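Local structure of phosphoglycerate dehydrogenase (Lactobacillus plantarum, 3EVT) at residues Q17-F27 / F289-V300; V86-D96 / G303-D311. The protein probably catalyses the NAD-dependent oxidation of 3-phosphoglycerate to 3-phosphohydroxypyruvate, as a two-subunit member of the D-isomer specific 2-hydroxyacid dehydrogenase family. One frame throughout, in Å; residues are numbered along the deposited sequence.

Contact 1 of 2, residues Q17-F27 / F289-V300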
# COMPACT_ATOMS: atom_id res chain seq x y z
N GLN A 17 -24.48 -8.61 -7.18
CA GLN A 17 -23.51 -8.78 -6.09
C GLN A 17 -24.18 -8.53 -4.76
O GLN A 17 -24.03 -9.33 -3.85
CB GLN A 17 -22.36 -7.77 -6.18
CG GLN A 17 -21.18 -8.18 -7.03
CD GLN A 17 -20.40 -6.95 -7.60
OE1 GLN A 17 -19.98 -6.06 -6.85
NE2 GLN A 17 -20.22 -6.92 -8.92
N LEU A 18 -24.86 -7.39 -4.64
CA LEU A 18 -25.46 -6.94 -3.40
C LEU A 18 -26.55 -7.90 -2.94
O LEU A 18 -26.60 -8.29 -1.78
CB LEU A 18 -26.10 -5.55 -3.57
CG LEU A 18 -25.19 -4.33 -3.52
CD1 LEU A 18 -26.01 -3.09 -3.67
CD2 LEU A 18 -24.46 -4.30 -2.20
N GLN A 19 -27.42 -8.27 -3.86
CA GLN A 19 -28.56 -9.07 -3.50
C GLN A 19 -28.16 -10.48 -3.09
O GLN A 19 -28.80 -11.02 -2.19
CB GLN A 19 -29.58 -9.11 -4.63
CG GLN A 19 -30.10 -7.73 -5.01
CD GLN A 19 -31.13 -7.79 -6.15
OE1 GLN A 19 -32.19 -7.16 -6.10
NE2 GLN A 19 -30.82 -8.59 -7.17
N THR A 20 -27.10 -11.03 -3.70
CA THR A 20 -26.58 -12.35 -3.26
C THR A 20 -25.62 -12.31 -2.08
O THR A 20 -25.53 -13.27 -1.34
CB THR A 20 -25.86 -13.15 -4.39
OG1 THR A 20 -24.49 -12.73 -4.46
CG2 THR A 20 -26.51 -12.90 -5.70
N THR A 21 -24.86 -11.25 -1.90
CA THR A 21 -24.01 -11.16 -0.76
C THR A 21 -24.85 -10.88 0.47
O THR A 21 -24.43 -11.16 1.59
CB THR A 21 -23.05 -10.00 -0.92
OG1 THR A 21 -22.28 -10.18 -2.10
CG2 THR A 21 -22.12 -9.92 0.21
N TYR A 22 -26.01 -10.27 0.28
CA TYR A 22 -26.87 -9.89 1.42
C TYR A 22 -28.30 -10.36 1.19
O TYR A 22 -29.19 -9.57 0.85
CB TYR A 22 -26.89 -8.39 1.63
CG TYR A 22 -25.51 -7.81 1.78
CD1 TYR A 22 -24.89 -7.81 3.01
CD2 TYR A 22 -24.82 -7.26 0.69
CE1 TYR A 22 -23.66 -7.30 3.17
CE2 TYR A 22 -23.57 -6.72 0.85
CZ TYR A 22 -23.00 -6.75 2.09
OH TYR A 22 -21.77 -6.23 2.32
N PRO A 23 -28.52 -11.68 1.36
CA PRO A 23 -29.80 -12.21 0.96
C PRO A 23 -30.88 -11.82 1.93
O PRO A 23 -32.07 -11.92 1.59
CB PRO A 23 -29.58 -13.73 0.93
CG PRO A 23 -28.39 -13.97 1.77
CD PRO A 23 -27.53 -12.72 1.66
N ASP A 24 -30.52 -11.35 3.12
CA ASP A 24 -31.57 -10.86 3.98
C ASP A 24 -31.87 -9.34 3.83
O ASP A 24 -32.70 -8.81 4.56
CB ASP A 24 -31.38 -11.25 5.46
CG ASP A 24 -30.09 -10.70 6.06
OD1 ASP A 24 -29.16 -10.38 5.29
OD2 ASP A 24 -30.00 -10.61 7.30
N TRP A 25 -31.22 -8.66 2.88
CA TRP A 25 -31.47 -7.25 2.68
C TRP A 25 -32.28 -7.04 1.39
O TRP A 25 -32.12 -7.79 0.46
CB TRP A 25 -30.15 -6.49 2.61
CG TRP A 25 -29.60 -6.10 3.96
CD1 TRP A 25 -28.91 -6.90 4.83
CD2 TRP A 25 -29.69 -4.80 4.59
NE1 TRP A 25 -28.59 -6.18 5.96
CE2 TRP A 25 -29.07 -4.91 5.85
CE3 TRP A 25 -30.23 -3.57 4.21
CZ2 TRP A 25 -28.95 -3.83 6.72
CZ3 TRP A 25 -30.12 -2.49 5.09
CH2 TRP A 25 -29.50 -2.63 6.32
N THR A 26 -33.15 -6.04 1.35
CA THR A 26 -33.80 -5.62 0.13
C THR A 26 -33.14 -4.35 -0.41
O THR A 26 -33.08 -3.32 0.29
CB THR A 26 -35.29 -5.26 0.35
OG1 THR A 26 -35.91 -6.30 1.10
CG2 THR A 26 -36.00 -5.17 -0.96
N PHE A 27 -32.68 -4.42 -1.66
CA PHE A 27 -32.14 -3.27 -2.36
C PHE A 27 -33.22 -2.66 -3.26
O PHE A 27 -33.43 -3.09 -4.39
CB PHE A 27 -30.83 -3.68 -3.06
CG PHE A 27 -29.83 -4.23 -2.09
CD1 PHE A 27 -28.96 -3.36 -1.43
CD2 PHE A 27 -29.86 -5.59 -1.72
CE1 PHE A 27 -28.07 -3.82 -0.47
CE2 PHE A 27 -28.97 -6.07 -0.76
CZ PHE A 27 -28.06 -5.19 -0.13
N PHE A 289 -19.40 3.10 -6.91
CA PHE A 289 -20.05 1.92 -6.31
C PHE A 289 -19.20 1.18 -5.27
O PHE A 289 -19.71 0.86 -4.20
CB PHE A 289 -20.57 0.93 -7.36
CG PHE A 289 -21.28 -0.26 -6.74
CD1 PHE A 289 -22.56 -0.12 -6.19
CD2 PHE A 289 -20.65 -1.50 -6.66
CE1 PHE A 289 -23.24 -1.21 -5.59
CE2 PHE A 289 -21.32 -2.62 -6.04
CZ PHE A 289 -22.61 -2.47 -5.50
N PRO A 290 -17.90 0.92 -5.56
CA PRO A 290 -17.04 0.27 -4.54
C PRO A 290 -16.97 1.05 -3.22
O PRO A 290 -16.79 0.43 -2.16
CB PRO A 290 -15.66 0.27 -5.19
CG PRO A 290 -15.92 0.28 -6.67
CD PRO A 290 -17.18 1.12 -6.84
N ILE A 291 -17.09 2.39 -3.30
CA ILE A 291 -17.15 3.21 -2.08
C ILE A 291 -18.36 2.82 -1.20
O ILE A 291 -18.19 2.49 -0.04
CB ILE A 291 -17.07 4.75 -2.33
CG1 ILE A 291 -15.69 5.11 -2.90
CG2 ILE A 291 -17.26 5.53 -1.00
CD1 ILE A 291 -15.60 6.58 -3.47
N PHE A 292 -19.55 2.85 -1.77
CA PHE A 292 -20.77 2.33 -1.13
C PHE A 292 -20.66 0.85 -0.67
O PHE A 292 -20.93 0.55 0.47
CB PHE A 292 -21.98 2.43 -2.06
CG PHE A 292 -23.23 1.90 -1.43
CD1 PHE A 292 -23.73 2.50 -0.27
CD2 PHE A 292 -23.85 0.77 -1.94
CE1 PHE A 292 -24.85 1.99 0.35
CE2 PHE A 292 -24.96 0.24 -1.32
CZ PHE A 292 -25.46 0.84 -0.19
N ALA A 293 -20.25 -0.04 -1.56
CA ALA A 293 -20.07 -1.46 -1.23
C ALA A 293 -19.18 -1.66 0.02
O ALA A 293 -19.53 -2.45 0.94
CB ALA A 293 -19.49 -2.25 -2.46
N ALA A 294 -18.08 -0.92 0.09
CA ALA A 294 -17.18 -1.00 1.28
C ALA A 294 -17.80 -0.39 2.53
O ALA A 294 -17.76 -1.02 3.59
CB ALA A 294 -15.82 -0.35 0.99
N ASN A 295 -18.37 0.81 2.42
CA ASN A 295 -19.05 1.40 3.58
C ASN A 295 -20.26 0.59 4.07
O ASN A 295 -20.51 0.50 5.29
CB ASN A 295 -19.48 2.83 3.30
CG ASN A 295 -18.33 3.84 3.45
OD1 ASN A 295 -17.43 3.64 4.27
ND2 ASN A 295 -18.38 4.93 2.70
N PHE A 296 -21.00 -0.01 3.15
CA PHE A 296 -22.11 -0.86 3.51
C PHE A 296 -21.66 -2.19 4.18
O PHE A 296 -22.26 -2.61 5.14
CB PHE A 296 -23.01 -1.11 2.29
CG PHE A 296 -24.23 -1.99 2.55
CD1 PHE A 296 -25.33 -1.50 3.23
CD2 PHE A 296 -24.29 -3.28 2.04
CE1 PHE A 296 -26.47 -2.32 3.45
CE2 PHE A 296 -25.40 -4.10 2.26
CZ PHE A 296 -26.50 -3.61 2.96
N ALA A 297 -20.60 -2.83 3.69
CA ALA A 297 -20.11 -4.05 4.31
C ALA A 297 -19.73 -3.84 5.78
O ALA A 297 -20.03 -4.67 6.65
CB ALA A 297 -18.95 -4.69 3.49
N GLN A 298 -19.14 -2.68 6.06
CA GLN A 298 -18.64 -2.33 7.36
C GLN A 298 -19.81 -1.91 8.23
O GLN A 298 -19.91 -2.33 9.39
CB GLN A 298 -17.64 -1.20 7.21
CG GLN A 298 -16.96 -0.74 8.46
CD GLN A 298 -16.32 -1.86 9.24
OE1 GLN A 298 -15.92 -2.90 8.70
NE2 GLN A 298 -16.26 -1.67 10.55
N PHE A 299 -20.70 -1.09 7.67
CA PHE A 299 -21.97 -0.76 8.31
C PHE A 299 -22.76 -2.01 8.77
O PHE A 299 -23.34 -2.06 9.87
CB PHE A 299 -22.86 0.07 7.37
CG PHE A 299 -24.23 0.26 7.91
CD1 PHE A 299 -24.47 1.21 8.89
CD2 PHE A 299 -25.26 -0.57 7.50
CE1 PHE A 299 -25.72 1.36 9.44
CE2 PHE A 299 -26.55 -0.43 8.03
CZ PHE A 299 -26.78 0.53 9.01
N VAL A 300 -22.83 -3.01 7.90
CA VAL A 300 -23.54 -4.22 8.23
C VAL A 300 -22.79 -4.97 9.36
O VAL A 300 -23.41 -5.44 10.30
CB VAL A 300 -23.75 -5.08 6.97
CG1 VAL A 300 -23.98 -6.54 7.34
CG2 VAL A 300 -24.92 -4.51 6.15

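Contact 2 of 2, residues V86-D96 / G303-D311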
# COMPACT_ATOMS: atom_id res chain seq x y z
N VAL A 86 -25.25 8.27 10.04
CA VAL A 86 -23.89 8.45 9.46
C VAL A 86 -23.97 8.73 7.96
O VAL A 86 -24.83 8.20 7.29
CB VAL A 86 -22.85 7.28 9.81
CG1 VAL A 86 -22.63 7.16 11.37
CG2 VAL A 86 -23.19 5.96 9.18
N VAL A 87 -23.09 9.60 7.47
CA VAL A 87 -23.04 9.95 6.06
C VAL A 87 -21.61 9.82 5.52
O VAL A 87 -20.64 10.14 6.21
CB VAL A 87 -23.57 11.40 5.84
CG1 VAL A 87 -23.65 11.71 4.35
CG2 VAL A 87 -24.92 11.56 6.50
N ALA A 88 -21.48 9.33 4.29
CA ALA A 88 -20.20 9.29 3.58
C ALA A 88 -20.45 9.88 2.21
O ALA A 88 -21.61 9.87 1.74
CB ALA A 88 -19.65 7.88 3.44
N ASN A 89 -19.37 10.38 1.59
CA ASN A 89 -19.41 10.92 0.23
C ASN A 89 -18.41 10.19 -0.65
O ASN A 89 -18.00 9.07 -0.33
CB ASN A 89 -19.22 12.43 0.25
CG ASN A 89 -17.83 12.82 0.60
OD1 ASN A 89 -16.97 11.97 0.81
ND2 ASN A 89 -17.60 14.13 0.67
N THR A 90 -18.06 10.80 -1.79
CA THR A 90 -17.21 10.19 -2.82
C THR A 90 -15.95 11.00 -3.14
O THR A 90 -15.51 11.02 -4.30
CB THR A 90 -17.98 10.04 -4.14
OG1 THR A 90 -18.72 11.25 -4.36
CG2 THR A 90 -18.95 8.81 -4.11
N SER A 91 -15.35 11.66 -2.17
CA SER A 91 -14.09 12.33 -2.47
C SER A 91 -12.86 11.42 -2.59
O SER A 91 -12.90 10.23 -2.26
CB SER A 91 -13.79 13.48 -1.50
OG SER A 91 -13.91 13.04 -0.18
N GLY A 92 -11.78 11.99 -3.13
CA GLY A 92 -10.49 11.29 -3.16
C GLY A 92 -10.24 10.30 -4.28
O GLY A 92 -9.17 9.66 -4.34
N ILE A 93 -11.22 10.16 -5.19
CA ILE A 93 -11.13 9.10 -6.20
C ILE A 93 -9.95 9.25 -7.16
O ILE A 93 -9.13 8.32 -7.32
CB ILE A 93 -12.40 8.94 -7.02
CG1 ILE A 93 -13.59 8.61 -6.09
CG2 ILE A 93 -12.15 7.81 -8.07
CD1 ILE A 93 -14.96 8.54 -6.81
N HIS A 94 -9.85 10.42 -7.78
CA HIS A 94 -8.74 10.72 -8.69
C HIS A 94 -7.44 10.68 -7.91
O HIS A 94 -6.52 10.04 -8.32
CB HIS A 94 -8.85 12.13 -9.32
CG HIS A 94 -9.68 12.18 -10.57
ND1 HIS A 94 -10.92 12.81 -10.63
CD2 HIS A 94 -9.45 11.69 -11.81
CE1 HIS A 94 -11.42 12.70 -11.85
NE2 HIS A 94 -10.55 12.01 -12.59
N ALA A 95 -7.37 11.40 -6.81
CA ALA A 95 -6.16 11.40 -5.97
C ALA A 95 -5.72 10.00 -5.52
O ALA A 95 -4.56 9.72 -5.52
CB ALA A 95 -6.32 12.32 -4.78
N ASP A 96 -6.66 9.13 -5.12
CA ASP A 96 -6.36 7.70 -4.87
C ASP A 96 -5.71 6.96 -6.03
O ASP A 96 -4.73 6.23 -5.81
CB ASP A 96 -7.63 6.92 -4.47
CG ASP A 96 -7.73 6.64 -2.94
OD1 ASP A 96 -7.59 7.62 -2.13
OD2 ASP A 96 -7.96 5.44 -2.55
N GLY A 303 -21.86 -1.26 12.12
CA GLY A 303 -22.45 0.06 12.22
C GLY A 303 -21.51 1.20 11.89
O GLY A 303 -21.93 2.35 11.88
N THR A 304 -20.25 0.93 11.59
CA THR A 304 -19.36 2.04 11.22
C THR A 304 -19.04 2.04 9.71
O THR A 304 -19.36 1.08 9.01
CB THR A 304 -18.03 1.97 12.03
OG1 THR A 304 -17.37 0.72 11.77
CG2 THR A 304 -18.37 2.07 13.53
N LEU A 305 -18.38 3.11 9.28
CA LEU A 305 -17.97 3.33 7.89
C LEU A 305 -16.47 3.22 7.78
O LEU A 305 -15.76 3.48 8.77
CB LEU A 305 -18.40 4.73 7.44
CG LEU A 305 -19.90 4.94 7.56
CD1 LEU A 305 -20.29 6.38 7.10
CD2 LEU A 305 -20.62 3.82 6.76
N VAL A 306 -15.99 2.85 6.60
CA VAL A 306 -14.57 2.78 6.38
C VAL A 306 -13.99 3.85 5.45
O VAL A 306 -12.78 4.05 5.45
CB VAL A 306 -14.18 1.48 5.77
CG1 VAL A 306 -14.94 1.25 4.50
CG2 VAL A 306 -12.70 1.51 5.49
N ARG A 307 -14.82 4.52 4.65
CA ARG A 307 -14.30 5.41 3.62
C ARG A 307 -15.11 6.71 3.54
O ARG A 307 -16.33 6.67 3.45
CB ARG A 307 -14.32 4.69 2.26
CG ARG A 307 -14.04 5.57 1.08
CD ARG A 307 -12.52 5.83 0.92
NE ARG A 307 -12.24 6.76 -0.18
CZ ARG A 307 -11.96 6.39 -1.42
NH1 ARG A 307 -11.90 5.09 -1.72
NH2 ARG A 307 -11.74 7.32 -2.36
N ASN A 308 -14.45 7.86 3.58
CA ASN A 308 -15.12 9.15 3.28
C ASN A 308 -16.24 9.55 4.21
O ASN A 308 -17.15 10.32 3.81
CB ASN A 308 -15.67 9.18 1.84
CG ASN A 308 -14.55 9.17 0.81
OD1 ASN A 308 -13.41 9.35 1.19
ND2 ASN A 308 -14.86 8.92 -0.46
N GLN A 309 -16.18 9.06 5.44
CA GLN A 309 -17.15 9.52 6.43
C GLN A 309 -17.12 11.04 6.59
O GLN A 309 -16.08 11.65 6.88
CB GLN A 309 -17.07 8.77 7.77
CG GLN A 309 -18.33 9.04 8.63
CD GLN A 309 -18.35 8.35 10.00
OE1 GLN A 309 -17.55 7.48 10.29
NE2 GLN A 309 -19.33 8.70 10.81
N VAL A 310 -18.28 11.63 6.36
CA VAL A 310 -18.50 13.07 6.49
C VAL A 310 -18.81 13.43 7.95
O VAL A 310 -19.72 12.89 8.57
CB VAL A 310 -19.68 13.49 5.60
CG1 VAL A 310 -20.05 14.91 5.87
CG2 VAL A 310 -19.33 13.28 4.13
N ASP A 311 -18.06 14.36 8.51
CA ASP A 311 -18.26 14.69 9.92
C ASP A 311 -19.51 15.55 10.18
O ASP A 311 -20.47 15.13 10.84
CB ASP A 311 -17.06 15.43 10.47
CG ASP A 311 -17.42 16.22 11.69
OD1 ASP A 311 -17.59 15.56 12.74
OD2 ASP A 311 -17.60 17.45 11.59
O HOH W 1 -21.14 10.84 9.51

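Contact 1 of 2, residues Q17-F27 / F289-V300
Phe296 pushes the end of its ring into the corner formed by the faces of Tyr22 and Trp25. Its CE2 stands over the centre of the Tyr22 ring, 3.4 Å above the plane, in a T-shaped pair with the planes at 73°. CZ of Phe296 does the same over the Trp25 ring system, 3.8 Å above it, and here the two planes are almost perpendicular, at 85°. A trans first torsion carries the Phe296 ring away from the helix backbone, so that one rim serves both faces. Phe27 closes the aromatic cluster: Phe296 CE2 lies 3.7 Å from Phe27 CZ at the edge of the Phe27 ring, while Leu18 CB covers a face of that ring. Val300 sets CG2 4.0 Å from Trp25 NE1, and Trp25 CH2 meets Phe299 CE2, at the edge of that ring, at 4.1 Å, the two side chains crossing at about a right angle. Tyr22 OH reaches Ala297, 3.4 Å from CA and equally near CB. Two turns earlier in the helix, Leu18 and Phe289 approach head-on, Leu18 CG lying in the plane of the Phe289 ring at its edge, 3.7 Å from CZ. The helical segments 17-21 and 289-300 run nearly parallel (15°), their axes 12.4 Å apart at closest approach, a spacing filled by these large side chains. No hydrogen bond spans the two segments, so the C-terminal helix is held against the N-terminal helix and edge strand 26-29 by apolar packing and ring-edge to ring-face attraction.

Contact 2 of 2, residues V86-D96 / G303-D311
Asn308 meets the loop after strand 86-88 with both backbone and side chain. Its O accepts from Asn89 N at 3.1 Å, and its ND2 donates to Asn89 O and, at 3.0 Å, to Ser91 O. The Asn89 carbonyl oxygen lies close to the Asn308 amide plane, yet ND2 stands above that carbonyl's own plane. Ser91 O takes a second bond from Arg307 NH2 (3.1 Å), this one in the carbonyl plane, while Arg307 NE turns back to Asn308 OD1 and steadies the amide. An alanine at Asn308 would remove that amide and is likely to leave Ser91 O with Arg307 alone and the guanidinium freer to turn. Alongside, a single beta bridge pairs Ala88 with Gln309, Val310 N bonds Val87 O at 2.8 Å, and Leu305 CD1 packs on Val86 CG2 at 3.6 Å. The solvent side is looser: exposed Gln309 shares a water with Val87 N and Val310 O. At the other end, toward Thr136 of the second subunit, Asp96 OD2 sits over a guanidinium face, 4.0 Å from Arg307 NH1, its salt bridge going instead to Lys155. The C-terminal tail is therefore fixed mainly by neutral hydrogen bonds to backbone carbonyls, with charge attraction secondary.

The C-terminal end of the chain packs on the five-stranded parallel sheet, covering it with helix 284-302 and bordering strand 86-88 with the tail. Contact 1 joins that helix to the region of the other outermost strand, 26-29; contact 2 is made by the tail. Their centres lie about 15 Å apart, and the segments alternate along the chain: 17-27, 86-96, 289-300, 303-311. Asn295 joins them, its OD1 probably accepting hydrogen bonds from Val306 N and Arg307 N while ND2 packs on Ala88 CB. The chain leaves this domain through helix 93-110, builds the probable NAD-binding Rossmann domain, and returns to complete the first, an arrangement familiar in this dehydrogenase family.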